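Amorpha-4,11-diene synthase (Artemisia annua, PDB 4GAX) is a sesquiterpene synthase that probably cyclises farnesyl diphosphate to amorpha-4,11-diene or, in this engineered alpha-bisabolol synthase variant, related sesquiterpenes. Local coordinates at residues A[273-278]-A[312-317]; A[323-328]-A[394-399]; A[450-455]-A[527-532]; A[457-462]-A[498-503]. One frame throughout, in Å; residues are numbered along the deposited sequence.

All four contacts join helices or turns of the alpha-helical class I terpene synthase domain, and they fall into two pairs. Interactions 1 and 2 follow each other along helices 299-322 and 325-337, with centres about 17 Å apart. Interactions 3 and 4 share helix 447-461, their centres about 10 Å apart, and touch directly: Leu-455 CD1 lies 3.9 Å from Val-500 CG1. Each pair includes the start of one metal-binding motif of the family, recognised from sequence: DDxxD in interaction 1, the Asn/Asp-led second motif in interaction 4. Asp-316 CG and Asn-460 CG are 11.6 Å apart, consistent with both motifs flanking one active-site mouth, as in other class I terpene synthases.

Interaction 1: A[273-278]-A[312-317]; sequences NNAPYS and VTLIDD
Leu-314, in helix 299-322, makes the first contact with the type I turn from Ala-275 to Ser-278. Its CD2 methyl meets Ala-275 CB at 3.6 Å and approaches Ser-278 OG to 3.1 Å, while its carbonyl oxygen lies at the edge of the Tyr-277 ring. Asp-316 and then Asp-317 match the first two aspartates of the DDxxD motif. Asp-317 brings OD2 to 3.5 Å from Ser-278 CB, with its carboxylate nearly perpendicular (86°) to the Tyr-277 ring. Ser-278 OG does not turn to this acid: with chi1 at 55° it donates to Ala-275 O at 2.8 Å, in the carbonyl plane, alongside the backbone bond from Ser-278 N. An alanine here would remove the hydroxyl bond and would probably make the turn less firmly held and its packing on Leu-314 CD2 looser. Beyond the turn, Leu-314 packs on Trp-266 and Phe-269 of helix 238-269 and on Leu-356 of helix 351-370, which also meets Tyr-277 through Ile-353.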
loop_
_atom_site.group_PDB
_atom_site.type_symbol
_atom_site.label_atom_id
_atom_site.label_comp_id
_atom_site.label_asym_id
_atom_site.label_seq_id
_atom_site.Cartn_x
_atom_site.Cartn_y
_atom_site.Cartn_z
ATOM N N ASN A 273 2.205 30.785 4.530
ATOM C CA ASN A 273 2.125 32.057 3.819
ATOM C C ASN A 273 1.652 31.940 2.371
ATOM O O ASN A 273 0.890 32.781 1.890
ATOM C CB ASN A 273 3.475 32.771 3.860
ATOM C CG ASN A 273 3.774 33.371 5.218
ATOM O OD1 ASN A 273 2.872 33.850 5.911
ATOM N ND2 ASN A 273 5.043 33.342 5.610
ATOM N N ASN A 274 2.090 30.890 1.682
ATOM C CA ASN A 274 1.853 30.779 0.248
ATOM C C ASN A 274 0.631 29.937 -0.119
ATOM O O ASN A 274 0.212 29.912 -1.280
ATOM C CB ASN A 274 3.110 30.256 -0.453
ATOM C CG ASN A 274 4.250 31.256 -0.402
ATOM O OD1 ASN A 274 4.091 32.413 -0.804
ATOM N ND2 ASN A 274 5.399 30.828 0.125
ATOM N N ALA A 275 0.058 29.265 0.875
ATOM C CA ALA A 275 -1.199 28.537 0.689
ATOM C C ALA A 275 -1.937 28.383 2.017
ATOM O O ALA A 275 -2.103 27.269 2.511
ATOM C CB ALA A 275 -0.938 27.177 0.072
ATOM N N PRO A 276 -2.398 29.501 2.597
ATOM C CA PRO A 276 -2.947 29.434 3.958
ATOM C C PRO A 276 -4.290 28.702 4.018
ATOM O O PRO A 276 -4.763 28.324 5.096
ATOM C CB PRO A 276 -3.105 30.907 4.339
ATOM C CG PRO A 276 -3.336 31.592 3.031
ATOM C CD PRO A 276 -2.515 30.850 2.013
ATOM N N TYR A 277 -4.897 28.507 2.856
ATOM C CA TYR A 277 -6.121 27.731 2.756
ATOM C C TYR A 277 -5.865 26.231 2.965
ATOM O O TYR A 277 -6.781 25.483 3.310
ATOM C CB TYR A 277 -6.768 27.959 1.386
ATOM C CG TYR A 277 -5.828 27.694 0.238
ATOM C CD1 TYR A 277 -5.666 26.410 -0.260
ATOM C CD2 TYR A 277 -5.094 28.722 -0.341
ATOM C CE1 TYR A 277 -4.810 26.153 -1.290
ATOM C CE2 TYR A 277 -4.230 28.472 -1.391
ATOM C CZ TYR A 277 -4.095 27.184 -1.855
ATOM O OH TYR A 277 -3.243 26.906 -2.889
ATOM N N SER A 278 -4.625 25.791 2.758
ATOM C CA SER A 278 -4.328 24.354 2.793
ATOM C C SER A 278 -3.602 23.871 4.054
ATOM O O SER A 278 -3.443 24.622 5.022
ATOM C CB SER A 278 -3.568 23.926 1.535
ATOM O OG SER A 278 -2.403 24.713 1.371
ATOM N N VAL A 312 -1.151 17.411 -4.982
ATOM C CA VAL A 312 -2.539 16.975 -5.067
ATOM C C VAL A 312 -3.337 17.517 -3.888
ATOM O O VAL A 312 -4.456 18.006 -4.041
ATOM C CB VAL A 312 -2.613 15.427 -5.049
ATOM C CG1 VAL A 312 -4.031 14.958 -4.769
ATOM C CG2 VAL A 312 -2.099 14.870 -6.354
ATOM N N THR A 313 -2.749 17.412 -2.707
ATOM C CA THR A 313 -3.363 17.919 -1.494
ATOM C C THR A 313 -3.652 19.416 -1.627
ATOM O O THR A 313 -4.755 19.869 -1.301
ATOM C CB THR A 313 -2.457 17.642 -0.274
ATOM O OG1 THR A 313 -2.223 16.228 -0.165
ATOM C CG2 THR A 313 -3.098 18.146 1.000
ATOM N N LEU A 314 -2.678 20.177 -2.128
ATOM C CA LEU A 314 -2.864 21.614 -2.331
ATOM C C LEU A 314 -3.975 21.869 -3.318
ATOM O O LEU A 314 -4.902 22.643 -3.035
ATOM C CB LEU A 314 -1.585 22.263 -2.867
ATOM C CG LEU A 314 -0.466 22.472 -1.852
ATOM C CD1 LEU A 314 0.888 22.546 -2.545
ATOM C CD2 LEU A 314 -0.728 23.742 -1.095
ATOM N N ILE A 315 -3.879 21.221 -4.482
ATOM C CA ILE A 315 -4.827 21.456 -5.572
ATOM C C ILE A 315 -6.254 21.070 -5.162
ATOM O O ILE A 315 -7.205 21.797 -5.464
ATOM C CB ILE A 315 -4.408 20.731 -6.872
ATOM C CG1 ILE A 315 -3.117 21.340 -7.423
ATOM C CG2 ILE A 315 -5.479 20.865 -7.933
ATOM C CD1 ILE A 315 -2.554 20.576 -8.610
ATOM N N ASP A 316 -6.397 19.944 -4.461
ATOM C CA ASP A 316 -7.706 19.540 -3.942
ATOM C C ASP A 316 -8.283 20.590 -3.000
ATOM O O ASP A 316 -9.481 20.864 -3.017
ATOM C CB ASP A 316 -7.621 18.200 -3.215
ATOM C CG ASP A 316 -8.066 17.041 -4.079
ATOM O OD1 ASP A 316 -8.919 17.252 -4.968
ATOM O OD2 ASP A 316 -7.561 15.918 -3.871
ATOM N N ASP A 317 -7.419 21.180 -2.183
ATOM C CA ASP A 317 -7.845 22.182 -1.218
ATOM C C ASP A 317 -8.238 23.506 -1.874
ATOM O O ASP A 317 -8.862 24.352 -1.234
ATOM C CB ASP A 317 -6.775 22.393 -0.143
ATOM C CG ASP A 317 -6.667 21.213 0.816
ATOM O OD1 ASP A 317 -7.531 20.307 0.752
ATOM O OD2 ASP A 317 -5.725 21.201 1.643
#

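Interaction 2: A[323-328]-A[394-399]; sequences GTYEEL and EAQWAN
The closest fit between the start of helix 325-337 and the end of helix 374-399 is a flat stack of the Asn-399 amide on the Tyr-325 ring. The two planes are only 4° apart, and Asn-399 ND2 lies 3.3 Å above the plane of the Tyr-325 ring, over its centre. Asn-399 CB adds a CH-pi contact over the same face, 3.9 Å from the ring centroid. Tyr-325 reaches this position with CG anti to its backbone N (chi1 170°), and Asn-399 has the same anti arrangement. The inner side has a single ordinary methyl contact, Leu-328 CD1 to Ala-395 CB at 4.0 Å, backed by Met-392; the solvent side is that of Asn-399, which is exposed. At the ring's far end, Tyr-325 OH and Gln-396 OE1 are modelled too close together to support any inference. Tyr-325 is the first helical residue after the N-cap Thr-324, inside a capping box in which Thr-324 N donates to Glu-327 OE1 at 2.9 Å and Glu-327 N returns a weak bond to Thr-324 OG1. Because the Asn-399 amide lies parallel to the ring, its N-H bonds do not point into the pi cloud; the contact is therefore amide-aromatic stacking.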
loop_
_atom_site.group_PDB
_atom_site.type_symbol
_atom_site.label_atom_id
_atom_site.label_comp_id
_atom_site.label_asym_id
_atom_site.label_seq_id
_atom_site.Cartn_x
_atom_site.Cartn_y
_atom_site.Cartn_z
ATOM N N GLY A 323 -11.603 27.930 -4.172
ATOM C CA GLY A 323 -11.760 28.622 -5.443
ATOM C C GLY A 323 -13.187 28.816 -5.932
ATOM O O GLY A 323 -14.010 27.902 -5.865
ATOM N N THR A 324 -13.481 30.022 -6.412
ATOM C CA THR A 324 -14.743 30.291 -7.102
ATOM C C THR A 324 -14.704 29.618 -8.470
ATOM O O THR A 324 -13.625 29.303 -8.976
ATOM C CB THR A 324 -14.934 31.789 -7.349
ATOM O OG1 THR A 324 -14.058 32.199 -8.404
ATOM C CG2 THR A 324 -14.615 32.586 -6.098
ATOM N N TYR A 325 -15.869 29.432 -9.081
ATOM C CA TYR A 325 -15.959 28.779 -10.388
ATOM C C TYR A 325 -15.056 29.412 -11.457
ATOM O O TYR A 325 -14.339 28.701 -12.172
ATOM C CB TYR A 325 -17.419 28.728 -10.869
ATOM C CG TYR A 325 -17.590 28.282 -12.307
ATOM C CD1 TYR A 325 -17.595 26.931 -12.648
ATOM C CD2 TYR A 325 -17.752 29.213 -13.324
ATOM C CE1 TYR A 325 -17.753 26.528 -13.967
ATOM C CE2 TYR A 325 -17.909 28.820 -14.639
ATOM C CZ TYR A 325 -17.909 27.481 -14.956
ATOM O OH TYR A 325 -18.066 27.105 -16.270
ATOM N N GLU A 326 -15.081 30.740 -11.564
ATOM C CA GLU A 326 -14.287 31.419 -12.586
ATOM C C GLU A 326 -12.794 31.220 -12.353
ATOM O O GLU A 326 -12.025 31.092 -13.311
ATOM C CB GLU A 326 -14.611 32.916 -12.658
ATOM C CG GLU A 326 -15.952 33.242 -13.292
ATOM C CD GLU A 326 -17.117 33.001 -12.347
ATOM O OE1 GLU A 326 -16.873 32.833 -11.132
ATOM O OE2 GLU A 326 -18.277 32.977 -12.816
ATOM N N GLU A 327 -12.391 31.203 -11.084
ATOM C CA GLU A 327 -10.989 31.006 -10.721
ATOM C C GLU A 327 -10.539 29.588 -11.098
ATOM O O GLU A 327 -9.470 29.387 -11.676
ATOM C CB GLU A 327 -10.792 31.249 -9.217
ATOM C CG GLU A 327 -10.995 32.711 -8.756
ATOM C CD GLU A 327 -11.001 32.854 -7.233
ATOM O OE1 GLU A 327 -11.157 31.830 -6.525
ATOM O OE2 GLU A 327 -10.843 33.990 -6.738
ATOM N N LEU A 328 -11.373 28.611 -10.762
ATOM C CA LEU A 328 -11.090 27.220 -11.078
ATOM C C LEU A 328 -11.008 26.974 -12.586
ATOM O O LEU A 328 -10.139 26.234 -13.056
ATOM C CB LEU A 328 -12.139 26.308 -10.434
ATOM C CG LEU A 328 -12.101 26.279 -8.907
ATOM C CD1 LEU A 328 -13.053 25.219 -8.353
ATOM C CD2 LEU A 328 -10.681 26.028 -8.413
ATOM N N GLU A 394 -16.501 18.393 -11.922
ATOM C CA GLU A 394 -17.414 18.455 -10.790
ATOM C C GLU A 394 -17.658 19.877 -10.284
ATOM O O GLU A 394 -18.634 20.121 -9.568
ATOM C CB GLU A 394 -16.970 17.520 -9.663
ATOM C CG GLU A 394 -15.494 17.537 -9.354
ATOM C CD GLU A 394 -15.060 16.291 -8.598
ATOM O OE1 GLU A 394 -15.735 15.248 -8.739
ATOM O OE2 GLU A 394 -14.050 16.350 -7.861
ATOM N N ALA A 395 -16.784 20.812 -10.655
ATOM C CA ALA A 395 -17.018 22.211 -10.319
ATOM C C ALA A 395 -18.092 22.780 -11.245
ATOM O O ALA A 395 -18.908 23.612 -10.833
ATOM C CB ALA A 395 -15.727 23.014 -10.427
ATOM N N GLN A 396 -18.078 22.331 -12.498
ATOM C CA GLN A 396 -19.101 22.700 -13.466
ATOM C C GLN A 396 -20.465 22.252 -12.970
ATOM O O GLN A 396 -21.470 22.929 -13.188
ATOM C CB GLN A 396 -18.804 22.052 -14.820
ATOM C CG GLN A 396 -18.189 22.991 -15.838
ATOM C CD GLN A 396 -19.201 23.958 -16.418
ATOM O OE1 GLN A 396 -18.901 25.129 -16.637
ATOM N NE2 GLN A 396 -20.408 23.467 -16.679
ATOM N N TRP A 397 -20.480 21.115 -12.283
ATOM C CA TRP A 397 -21.710 20.515 -11.781
ATOM C C TRP A 397 -22.365 21.300 -10.647
ATOM O O TRP A 397 -23.557 21.138 -10.386
ATOM C CB TRP A 397 -21.445 19.079 -11.319
ATOM C CG TRP A 397 -21.223 18.111 -12.444
ATOM C CD1 TRP A 397 -21.461 18.326 -13.773
ATOM C CD2 TRP A 397 -20.718 16.773 -12.336
ATOM N NE1 TRP A 397 -21.134 17.203 -14.497
ATOM C CE2 TRP A 397 -20.676 16.237 -13.639
ATOM C CE3 TRP A 397 -20.293 15.980 -11.263
ATOM C CZ2 TRP A 397 -20.230 14.942 -13.899
ATOM C CZ3 TRP A 397 -19.850 14.697 -11.520
ATOM C CH2 TRP A 397 -19.819 14.189 -12.829
ATOM N N ALA A 398 -21.594 22.133 -9.959
ATOM C CA ALA A 398 -22.159 22.934 -8.880
ATOM C C ALA A 398 -22.569 24.310 -9.401
ATOM O O ALA A 398 -23.381 25.008 -8.787
ATOM C CB ALA A 398 -21.168 23.054 -7.731
ATOM N N ASN A 399 -22.014 24.671 -10.556
ATOM C CA ASN A 399 -22.203 25.990 -11.160
ATOM C C ASN A 399 -23.371 26.042 -12.144
ATOM O O ASN A 399 -24.170 26.982 -12.122
ATOM C CB ASN A 399 -20.910 26.440 -11.836
ATOM C CG ASN A 399 -21.031 27.802 -12.478
ATOM O OD1 ASN A 399 -21.054 28.820 -11.788
ATOM N ND2 ASN A 399 -21.111 27.831 -13.807
#

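Interaction 3: A[450-455]-A[527-532]; sequences RYKGIL and NLVHFL
The aliphatic chain of Lys-452 carries most of this contact. It runs fully extended as far as CE, laying both CG and CD against Val-529 CG2, with Lys-452 CG 3.7 Å from that methyl. Further out, Lys-452 CE reaches Leu-528 CB at 4.0 Å, and a bend at chi4 (-51°) turns NZ to one side. There a water accepts a weak bond from Lys-452 NZ at 3.4 Å and donates to Leu-528 O at 2.8 Å, linking the buried amine to the facing backbone. Near the base of the lysine, Leu-532 CD1 approaches Lys-452 O at 3.7 Å; one turn on, Leu-455 CD2 meets Val-529 CG1 at 4.0 Å, the two side chains crossing at about a right angle. An alanine in place of Lys-452 would lack the chain beyond CB and the amine, and would probably leave Val-529 and Leu-528 less well packed and the water less firmly placed. In the next layer, Leu-455 is backed by Trp-504 and Ile-507 of helix 489-513, and Leu-528 by Trp-288 and Ser-292 of helix 282-292. The axes of 450-455 and 527-532 lie 10.1 Å apart, near-parallel at 14°, within the all-helical class I terpene synthase fold.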
loop_
_atom_site.group_PDB
_atom_site.type_symbol
_atom_site.label_atom_id
_atom_site.label_comp_id
_atom_site.label_asym_id
_atom_site.label_seq_id
_atom_site.Cartn_x
_atom_site.Cartn_y
_atom_site.Cartn_z
ATOM N N ARG A 450 -10.366 1.028 -11.199
ATOM C CA ARG A 450 -11.760 1.339 -10.896
ATOM C C ARG A 450 -12.126 0.826 -9.513
ATOM O O ARG A 450 -12.819 1.511 -8.746
ATOM C CB ARG A 450 -12.700 0.698 -11.923
ATOM C CG ARG A 450 -14.150 1.180 -11.818
ATOM C CD ARG A 450 -15.100 0.242 -12.542
ATOM N NE ARG A 450 -14.517 -0.266 -13.787
ATOM C CZ ARG A 450 -14.631 -1.523 -14.215
ATOM N NH1 ARG A 450 -15.306 -2.416 -13.500
ATOM N NH2 ARG A 450 -14.066 -1.888 -15.360
ATOM N N TYR A 451 -11.678 -0.391 -9.205
ATOM C CA TYR A 451 -11.976 -1.007 -7.918
ATOM C C TYR A 451 -11.308 -0.227 -6.777
ATOM O O TYR A 451 -11.931 0.032 -5.743
ATOM C CB TYR A 451 -11.529 -2.476 -7.898
ATOM C CG TYR A 451 -12.432 -3.427 -8.675
ATOM C CD1 TYR A 451 -13.813 -3.260 -8.689
ATOM C CD2 TYR A 451 -11.896 -4.479 -9.408
ATOM C CE1 TYR A 451 -14.639 -4.134 -9.394
ATOM C CE2 TYR A 451 -12.710 -5.355 -10.125
ATOM C CZ TYR A 451 -14.073 -5.183 -10.108
ATOM O OH TYR A 451 -14.873 -6.057 -10.811
ATOM N N LYS A 452 -10.031 0.106 -6.958
ATOM C CA LYS A 452 -9.306 0.934 -6.002
ATOM C C LYS A 452 -10.079 2.225 -5.719
ATOM O O LYS A 452 -10.314 2.582 -4.557
ATOM C CB LYS A 452 -7.917 1.270 -6.547
ATOM C CG LYS A 452 -7.067 2.137 -5.626
ATOM C CD LYS A 452 -5.704 2.436 -6.266
ATOM C CE LYS A 452 -4.816 3.295 -5.356
ATOM N NZ LYS A 452 -5.510 4.522 -4.867
ATOM N N GLY A 453 -10.496 2.908 -6.783
ATOM C CA GLY A 453 -11.255 4.141 -6.647
ATOM C C GLY A 453 -12.557 3.968 -5.876
ATOM O O GLY A 453 -12.891 4.783 -5.008
ATOM N N ILE A 454 -13.304 2.910 -6.190
ATOM C CA ILE A 454 -14.578 2.657 -5.520
ATOM C C ILE A 454 -14.359 2.283 -4.048
ATOM O O ILE A 454 -15.061 2.777 -3.156
ATOM C CB ILE A 454 -15.359 1.518 -6.196
ATOM C CG1 ILE A 454 -15.752 1.896 -7.628
ATOM C CG2 ILE A 454 -16.616 1.187 -5.395
ATOM C CD1 ILE A 454 -16.506 0.786 -8.354
ATOM N N LEU A 455 -13.385 1.413 -3.801
ATOM C CA LEU A 455 -13.061 0.985 -2.441
ATOM C C LEU A 455 -12.656 2.185 -1.582
ATOM O O LEU A 455 -13.056 2.291 -0.426
ATOM C CB LEU A 455 -11.922 -0.033 -2.472
ATOM C CG LEU A 455 -11.352 -0.501 -1.124
ATOM C CD1 LEU A 455 -12.417 -1.140 -0.254
ATOM C CD2 LEU A 455 -10.216 -1.477 -1.353
ATOM N N ASN A 527 0.052 -2.221 -3.052
ATOM C CA ASN A 527 0.401 -1.639 -1.759
ATOM C C ASN A 527 -0.422 -0.372 -1.555
ATOM O O ASN A 527 -0.965 -0.143 -0.475
ATOM C CB ASN A 527 1.900 -1.325 -1.673
ATOM C CG ASN A 527 2.764 -2.574 -1.593
ATOM O OD1 ASN A 527 2.284 -3.668 -1.243
ATOM N ND2 ASN A 527 4.049 -2.418 -1.911
ATOM N N LEU A 528 -0.523 0.450 -2.601
ATOM C CA LEU A 528 -1.327 1.670 -2.501
ATOM C C LEU A 528 -2.796 1.352 -2.229
ATOM O O LEU A 528 -3.471 2.104 -1.527
ATOM C CB LEU A 528 -1.191 2.545 -3.756
ATOM C CG LEU A 528 0.179 3.232 -3.868
ATOM C CD1 LEU A 528 0.321 3.938 -5.218
ATOM C CD2 LEU A 528 0.381 4.230 -2.730
ATOM N N VAL A 529 -3.301 0.250 -2.774
ATOM C CA VAL A 529 -4.688 -0.147 -2.463
ATOM C C VAL A 529 -4.824 -0.566 -1.001
ATOM O O VAL A 529 -5.759 -0.160 -0.314
ATOM C CB VAL A 529 -5.171 -1.325 -3.365
ATOM C CG1 VAL A 529 -6.562 -1.788 -2.941
ATOM C CG2 VAL A 529 -5.192 -0.906 -4.831
ATOM N N HIS A 530 -3.888 -1.376 -0.512
ATOM C CA HIS A 530 -3.933 -1.788 0.896
ATOM C C HIS A 530 -3.732 -0.608 1.843
ATOM O O HIS A 530 -4.294 -0.569 2.948
ATOM C CB HIS A 530 -2.902 -2.892 1.168
ATOM C CG HIS A 530 -3.311 -4.226 0.630
ATOM N ND1 HIS A 530 -2.421 -5.105 0.050
ATOM C CD2 HIS A 530 -4.522 -4.830 0.591
ATOM C CE1 HIS A 530 -3.069 -6.193 -0.331
ATOM N NE2 HIS A 530 -4.347 -6.049 -0.020
ATOM N N PHE A 531 -2.954 0.372 1.398
ATOM C CA PHE A 531 -2.787 1.593 2.195
ATOM C C PHE A 531 -4.104 2.297 2.513
ATOM O O PHE A 531 -4.241 2.973 3.562
ATOM C CB PHE A 531 -1.824 2.571 1.511
ATOM C CG PHE A 531 -1.635 3.837 2.278
ATOM C CD1 PHE A 531 -0.904 3.835 3.455
ATOM C CD2 PHE A 531 -2.208 5.023 1.847
ATOM C CE1 PHE A 531 -0.731 4.999 4.184
ATOM C CE2 PHE A 531 -2.034 6.200 2.573
ATOM C CZ PHE A 531 -1.291 6.185 3.743
ATOM N N LEU A 532 -5.090 2.149 1.634
ATOM C CA LEU A 532 -6.372 2.845 1.843
ATOM C C LEU A 532 -6.993 2.414 3.159
ATOM O O LEU A 532 -7.694 3.196 3.814
ATOM C CB LEU A 532 -7.359 2.573 0.699
ATOM C CG LEU A 532 -6.973 2.961 -0.738
ATOM C CD1 LEU A 532 -7.901 2.274 -1.755
ATOM C CD2 LEU A 532 -7.011 4.457 -0.914
HETATM O O HOH W 1 -3.502 4.876 -2.176
#

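Interaction 4: A[457-462]-A[498-503]; sequences RRLNDL and KQVEDL
Segments 457-461 and 498-503 pack antiparallel (crossing angle -150°, axes 10.5 Å apart), at the point where the second metal-binding motif of class I terpene synthases begins with Asn-460 and Asp-461. Arg-457 takes no direct part across the helices: its NH1 forms a salt bridge with Asp-461 OD2 at 3.6 Å, and its NE one with Asp-410 of helix 407-416. Arg-458 makes the main contact. Bent at chi2 (-75°), it sets CG 4.0 Å from Leu-503 CD1 and offers a guanidinium face to Gln-499, whose extended chain carries NE2 3.1 Å above the plane of the Arg-458 guanidinium, over its centre. The two flat groups are 51° apart, so this is an oblique overlay; Arg-458 NH1 and Gln-499 OE1 are close but poorly angled for a hydrogen bond. On the opposite face Arg-457 NH1 lies offset toward the rim; the acids Asp-461 and Asp-410 would probably offset the charge of Arg-457 and so ease this approach. Leu-459 CD2 then packs on Val-500 CG1 at 4.0 Å. At the end of the segment, Leu-462 meets the same valine tip to tip, its CD1 4.0 Å from Val-500 CG2.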
loop_
_atom_site.group_PDB
_atom_site.type_symbol
_atom_site.label_atom_id
_atom_site.label_comp_id
_atom_site.label_asym_id
_atom_site.label_seq_id
_atom_site.Cartn_x
_atom_site.Cartn_y
_atom_site.Cartn_z
ATOM N N ARG A 457 -13.571 5.261 -1.940
ATOM C CA ARG A 457 -14.767 6.024 -1.638
ATOM C C ARG A 457 -15.567 5.329 -0.543
ATOM O O ARG A 457 -16.061 5.986 0.372
ATOM C CB ARG A 457 -15.615 6.205 -2.901
ATOM C CG ARG A 457 -16.651 7.310 -2.820
ATOM C CD ARG A 457 -17.503 7.366 -4.090
ATOM N NE ARG A 457 -17.928 6.033 -4.514
ATOM C CZ ARG A 457 -18.874 5.316 -3.911
ATOM N NH1 ARG A 457 -19.505 5.797 -2.846
ATOM N NH2 ARG A 457 -19.186 4.113 -4.372
ATOM N N ARG A 458 -15.686 4.003 -0.624
ATOM C CA ARG A 458 -16.445 3.254 0.380
ATOM C C ARG A 458 -15.778 3.326 1.750
ATOM O O ARG A 458 -16.451 3.486 2.770
ATOM C CB ARG A 458 -16.614 1.782 -0.019
ATOM C CG ARG A 458 -17.314 1.546 -1.357
ATOM C CD ARG A 458 -18.811 1.789 -1.281
ATOM N NE ARG A 458 -19.423 1.769 -2.608
ATOM C CZ ARG A 458 -20.731 1.850 -2.840
ATOM N NH1 ARG A 458 -21.584 1.950 -1.829
ATOM N NH2 ARG A 458 -21.188 1.828 -4.086
ATOM N N LEU A 459 -14.456 3.189 1.778
ATOM C CA LEU A 459 -13.738 3.198 3.055
ATOM C C LEU A 459 -13.835 4.569 3.720
ATOM O O LEU A 459 -13.956 4.671 4.945
ATOM C CB LEU A 459 -12.277 2.783 2.868
ATOM C CG LEU A 459 -12.091 1.282 2.595
ATOM C CD1 LEU A 459 -10.630 0.949 2.316
ATOM C CD2 LEU A 459 -12.619 0.454 3.772
ATOM N N ASN A 460 -13.800 5.619 2.904
ATOM C CA ASN A 460 -13.914 6.985 3.415
ATOM C C ASN A 460 -15.341 7.315 3.863
ATOM O O ASN A 460 -15.537 8.122 4.768
ATOM C CB ASN A 460 -13.416 7.992 2.373
ATOM C CG ASN A 460 -13.268 9.397 2.937
ATOM O OD1 ASN A 460 -13.283 9.600 4.154
ATOM N ND2 ASN A 460 -13.109 10.375 2.048
ATOM N N ASP A 461 -16.332 6.675 3.245
ATOM C CA ASP A 461 -17.731 6.868 3.630
ATOM C C ASP A 461 -18.082 6.147 4.930
ATOM O O ASP A 461 -19.155 6.362 5.495
ATOM C CB ASP A 461 -18.672 6.409 2.516
ATOM C CG ASP A 461 -18.677 7.351 1.332
ATOM O OD1 ASP A 461 -17.791 8.233 1.260
ATOM O OD2 ASP A 461 -19.563 7.203 0.466
ATOM N N LEU A 462 -17.184 5.284 5.392
ATOM C CA LEU A 462 -17.389 4.566 6.649
ATOM C C LEU A 462 -16.625 5.195 7.814
ATOM O O LEU A 462 -16.350 4.533 8.816
ATOM C CB LEU A 462 -17.033 3.089 6.495
ATOM C CG LEU A 462 -18.107 2.258 5.792
ATOM C CD1 LEU A 462 -17.494 1.023 5.141
ATOM C CD2 LEU A 462 -19.191 1.860 6.781
ATOM N N LYS A 498 -19.931 -5.814 4.049
ATOM C CA LYS A 498 -19.850 -6.916 3.084
ATOM C C LYS A 498 -19.448 -6.410 1.683
ATOM O O LYS A 498 -18.638 -7.036 0.998
ATOM C CB LYS A 498 -21.162 -7.707 3.034
ATOM C CG LYS A 498 -21.385 -8.441 1.712
ATOM C CD LYS A 498 -21.582 -9.933 1.892
ATOM C CE LYS A 498 -22.458 -10.492 0.774
ATOM N NZ LYS A 498 -21.928 -10.150 -0.579
ATOM N N GLN A 499 -20.002 -5.270 1.272
ATOM C CA GLN A 499 -19.623 -4.655 -0.003
ATOM C C GLN A 499 -18.118 -4.376 -0.059
ATOM O O GLN A 499 -17.454 -4.587 -1.092
ATOM C CB GLN A 499 -20.427 -3.372 -0.207
ATOM C CG GLN A 499 -20.084 -2.567 -1.443
ATOM C CD GLN A 499 -21.009 -1.368 -1.594
ATOM O OE1 GLN A 499 -21.216 -0.606 -0.647
ATOM N NE2 GLN A 499 -21.589 -1.210 -2.781
ATOM N N VAL A 500 -17.562 -3.923 1.061
ATOM C CA VAL A 500 -16.119 -3.706 1.126
ATOM C C VAL A 500 -15.346 -5.022 1.005
ATOM O O VAL A 500 -14.323 -5.104 0.307
ATOM C CB VAL A 500 -15.725 -2.950 2.411
ATOM C CG1 VAL A 500 -14.222 -3.020 2.629
ATOM C CG2 VAL A 500 -16.219 -1.501 2.344
ATOM N N GLU A 501 -15.819 -6.062 1.674
ATOM C CA GLU A 501 -15.159 -7.363 1.556
ATOM C C GLU A 501 -15.212 -7.868 0.121
ATOM O O GLU A 501 -14.248 -8.447 -0.381
ATOM C CB GLU A 501 -15.794 -8.385 2.502
ATOM C CG GLU A 501 -15.419 -8.146 3.954
ATOM C CD GLU A 501 -13.909 -7.953 4.138
ATOM O OE1 GLU A 501 -13.474 -6.813 4.412
ATOM O OE2 GLU A 501 -13.161 -8.939 4.003
ATOM N N ASP A 502 -16.348 -7.664 -0.533
ATOM C CA ASP A 502 -16.468 -8.010 -1.948
ATOM C C ASP A 502 -15.384 -7.328 -2.775
ATOM O O ASP A 502 -14.780 -7.941 -3.653
ATOM C CB ASP A 502 -17.843 -7.605 -2.471
ATOM C CG ASP A 502 -18.926 -8.596 -2.088
ATOM O OD1 ASP A 502 -18.604 -9.571 -1.374
ATOM O OD2 ASP A 502 -20.092 -8.399 -2.502
ATOM N N LEU A 503 -15.125 -6.060 -2.482
ATOM C CA LEU A 503 -14.138 -5.293 -3.250
ATOM C C LEU A 503 -12.718 -5.821 -3.083
ATOM O O LEU A 503 -11.955 -5.889 -4.054
ATOM C CB LEU A 503 -14.212 -3.808 -2.875
ATOM C CG LEU A 503 -15.443 -3.115 -3.450
ATOM C CD1 LEU A 503 -15.665 -1.787 -2.742
ATOM C CD2 LEU A 503 -15.297 -2.909 -4.960
#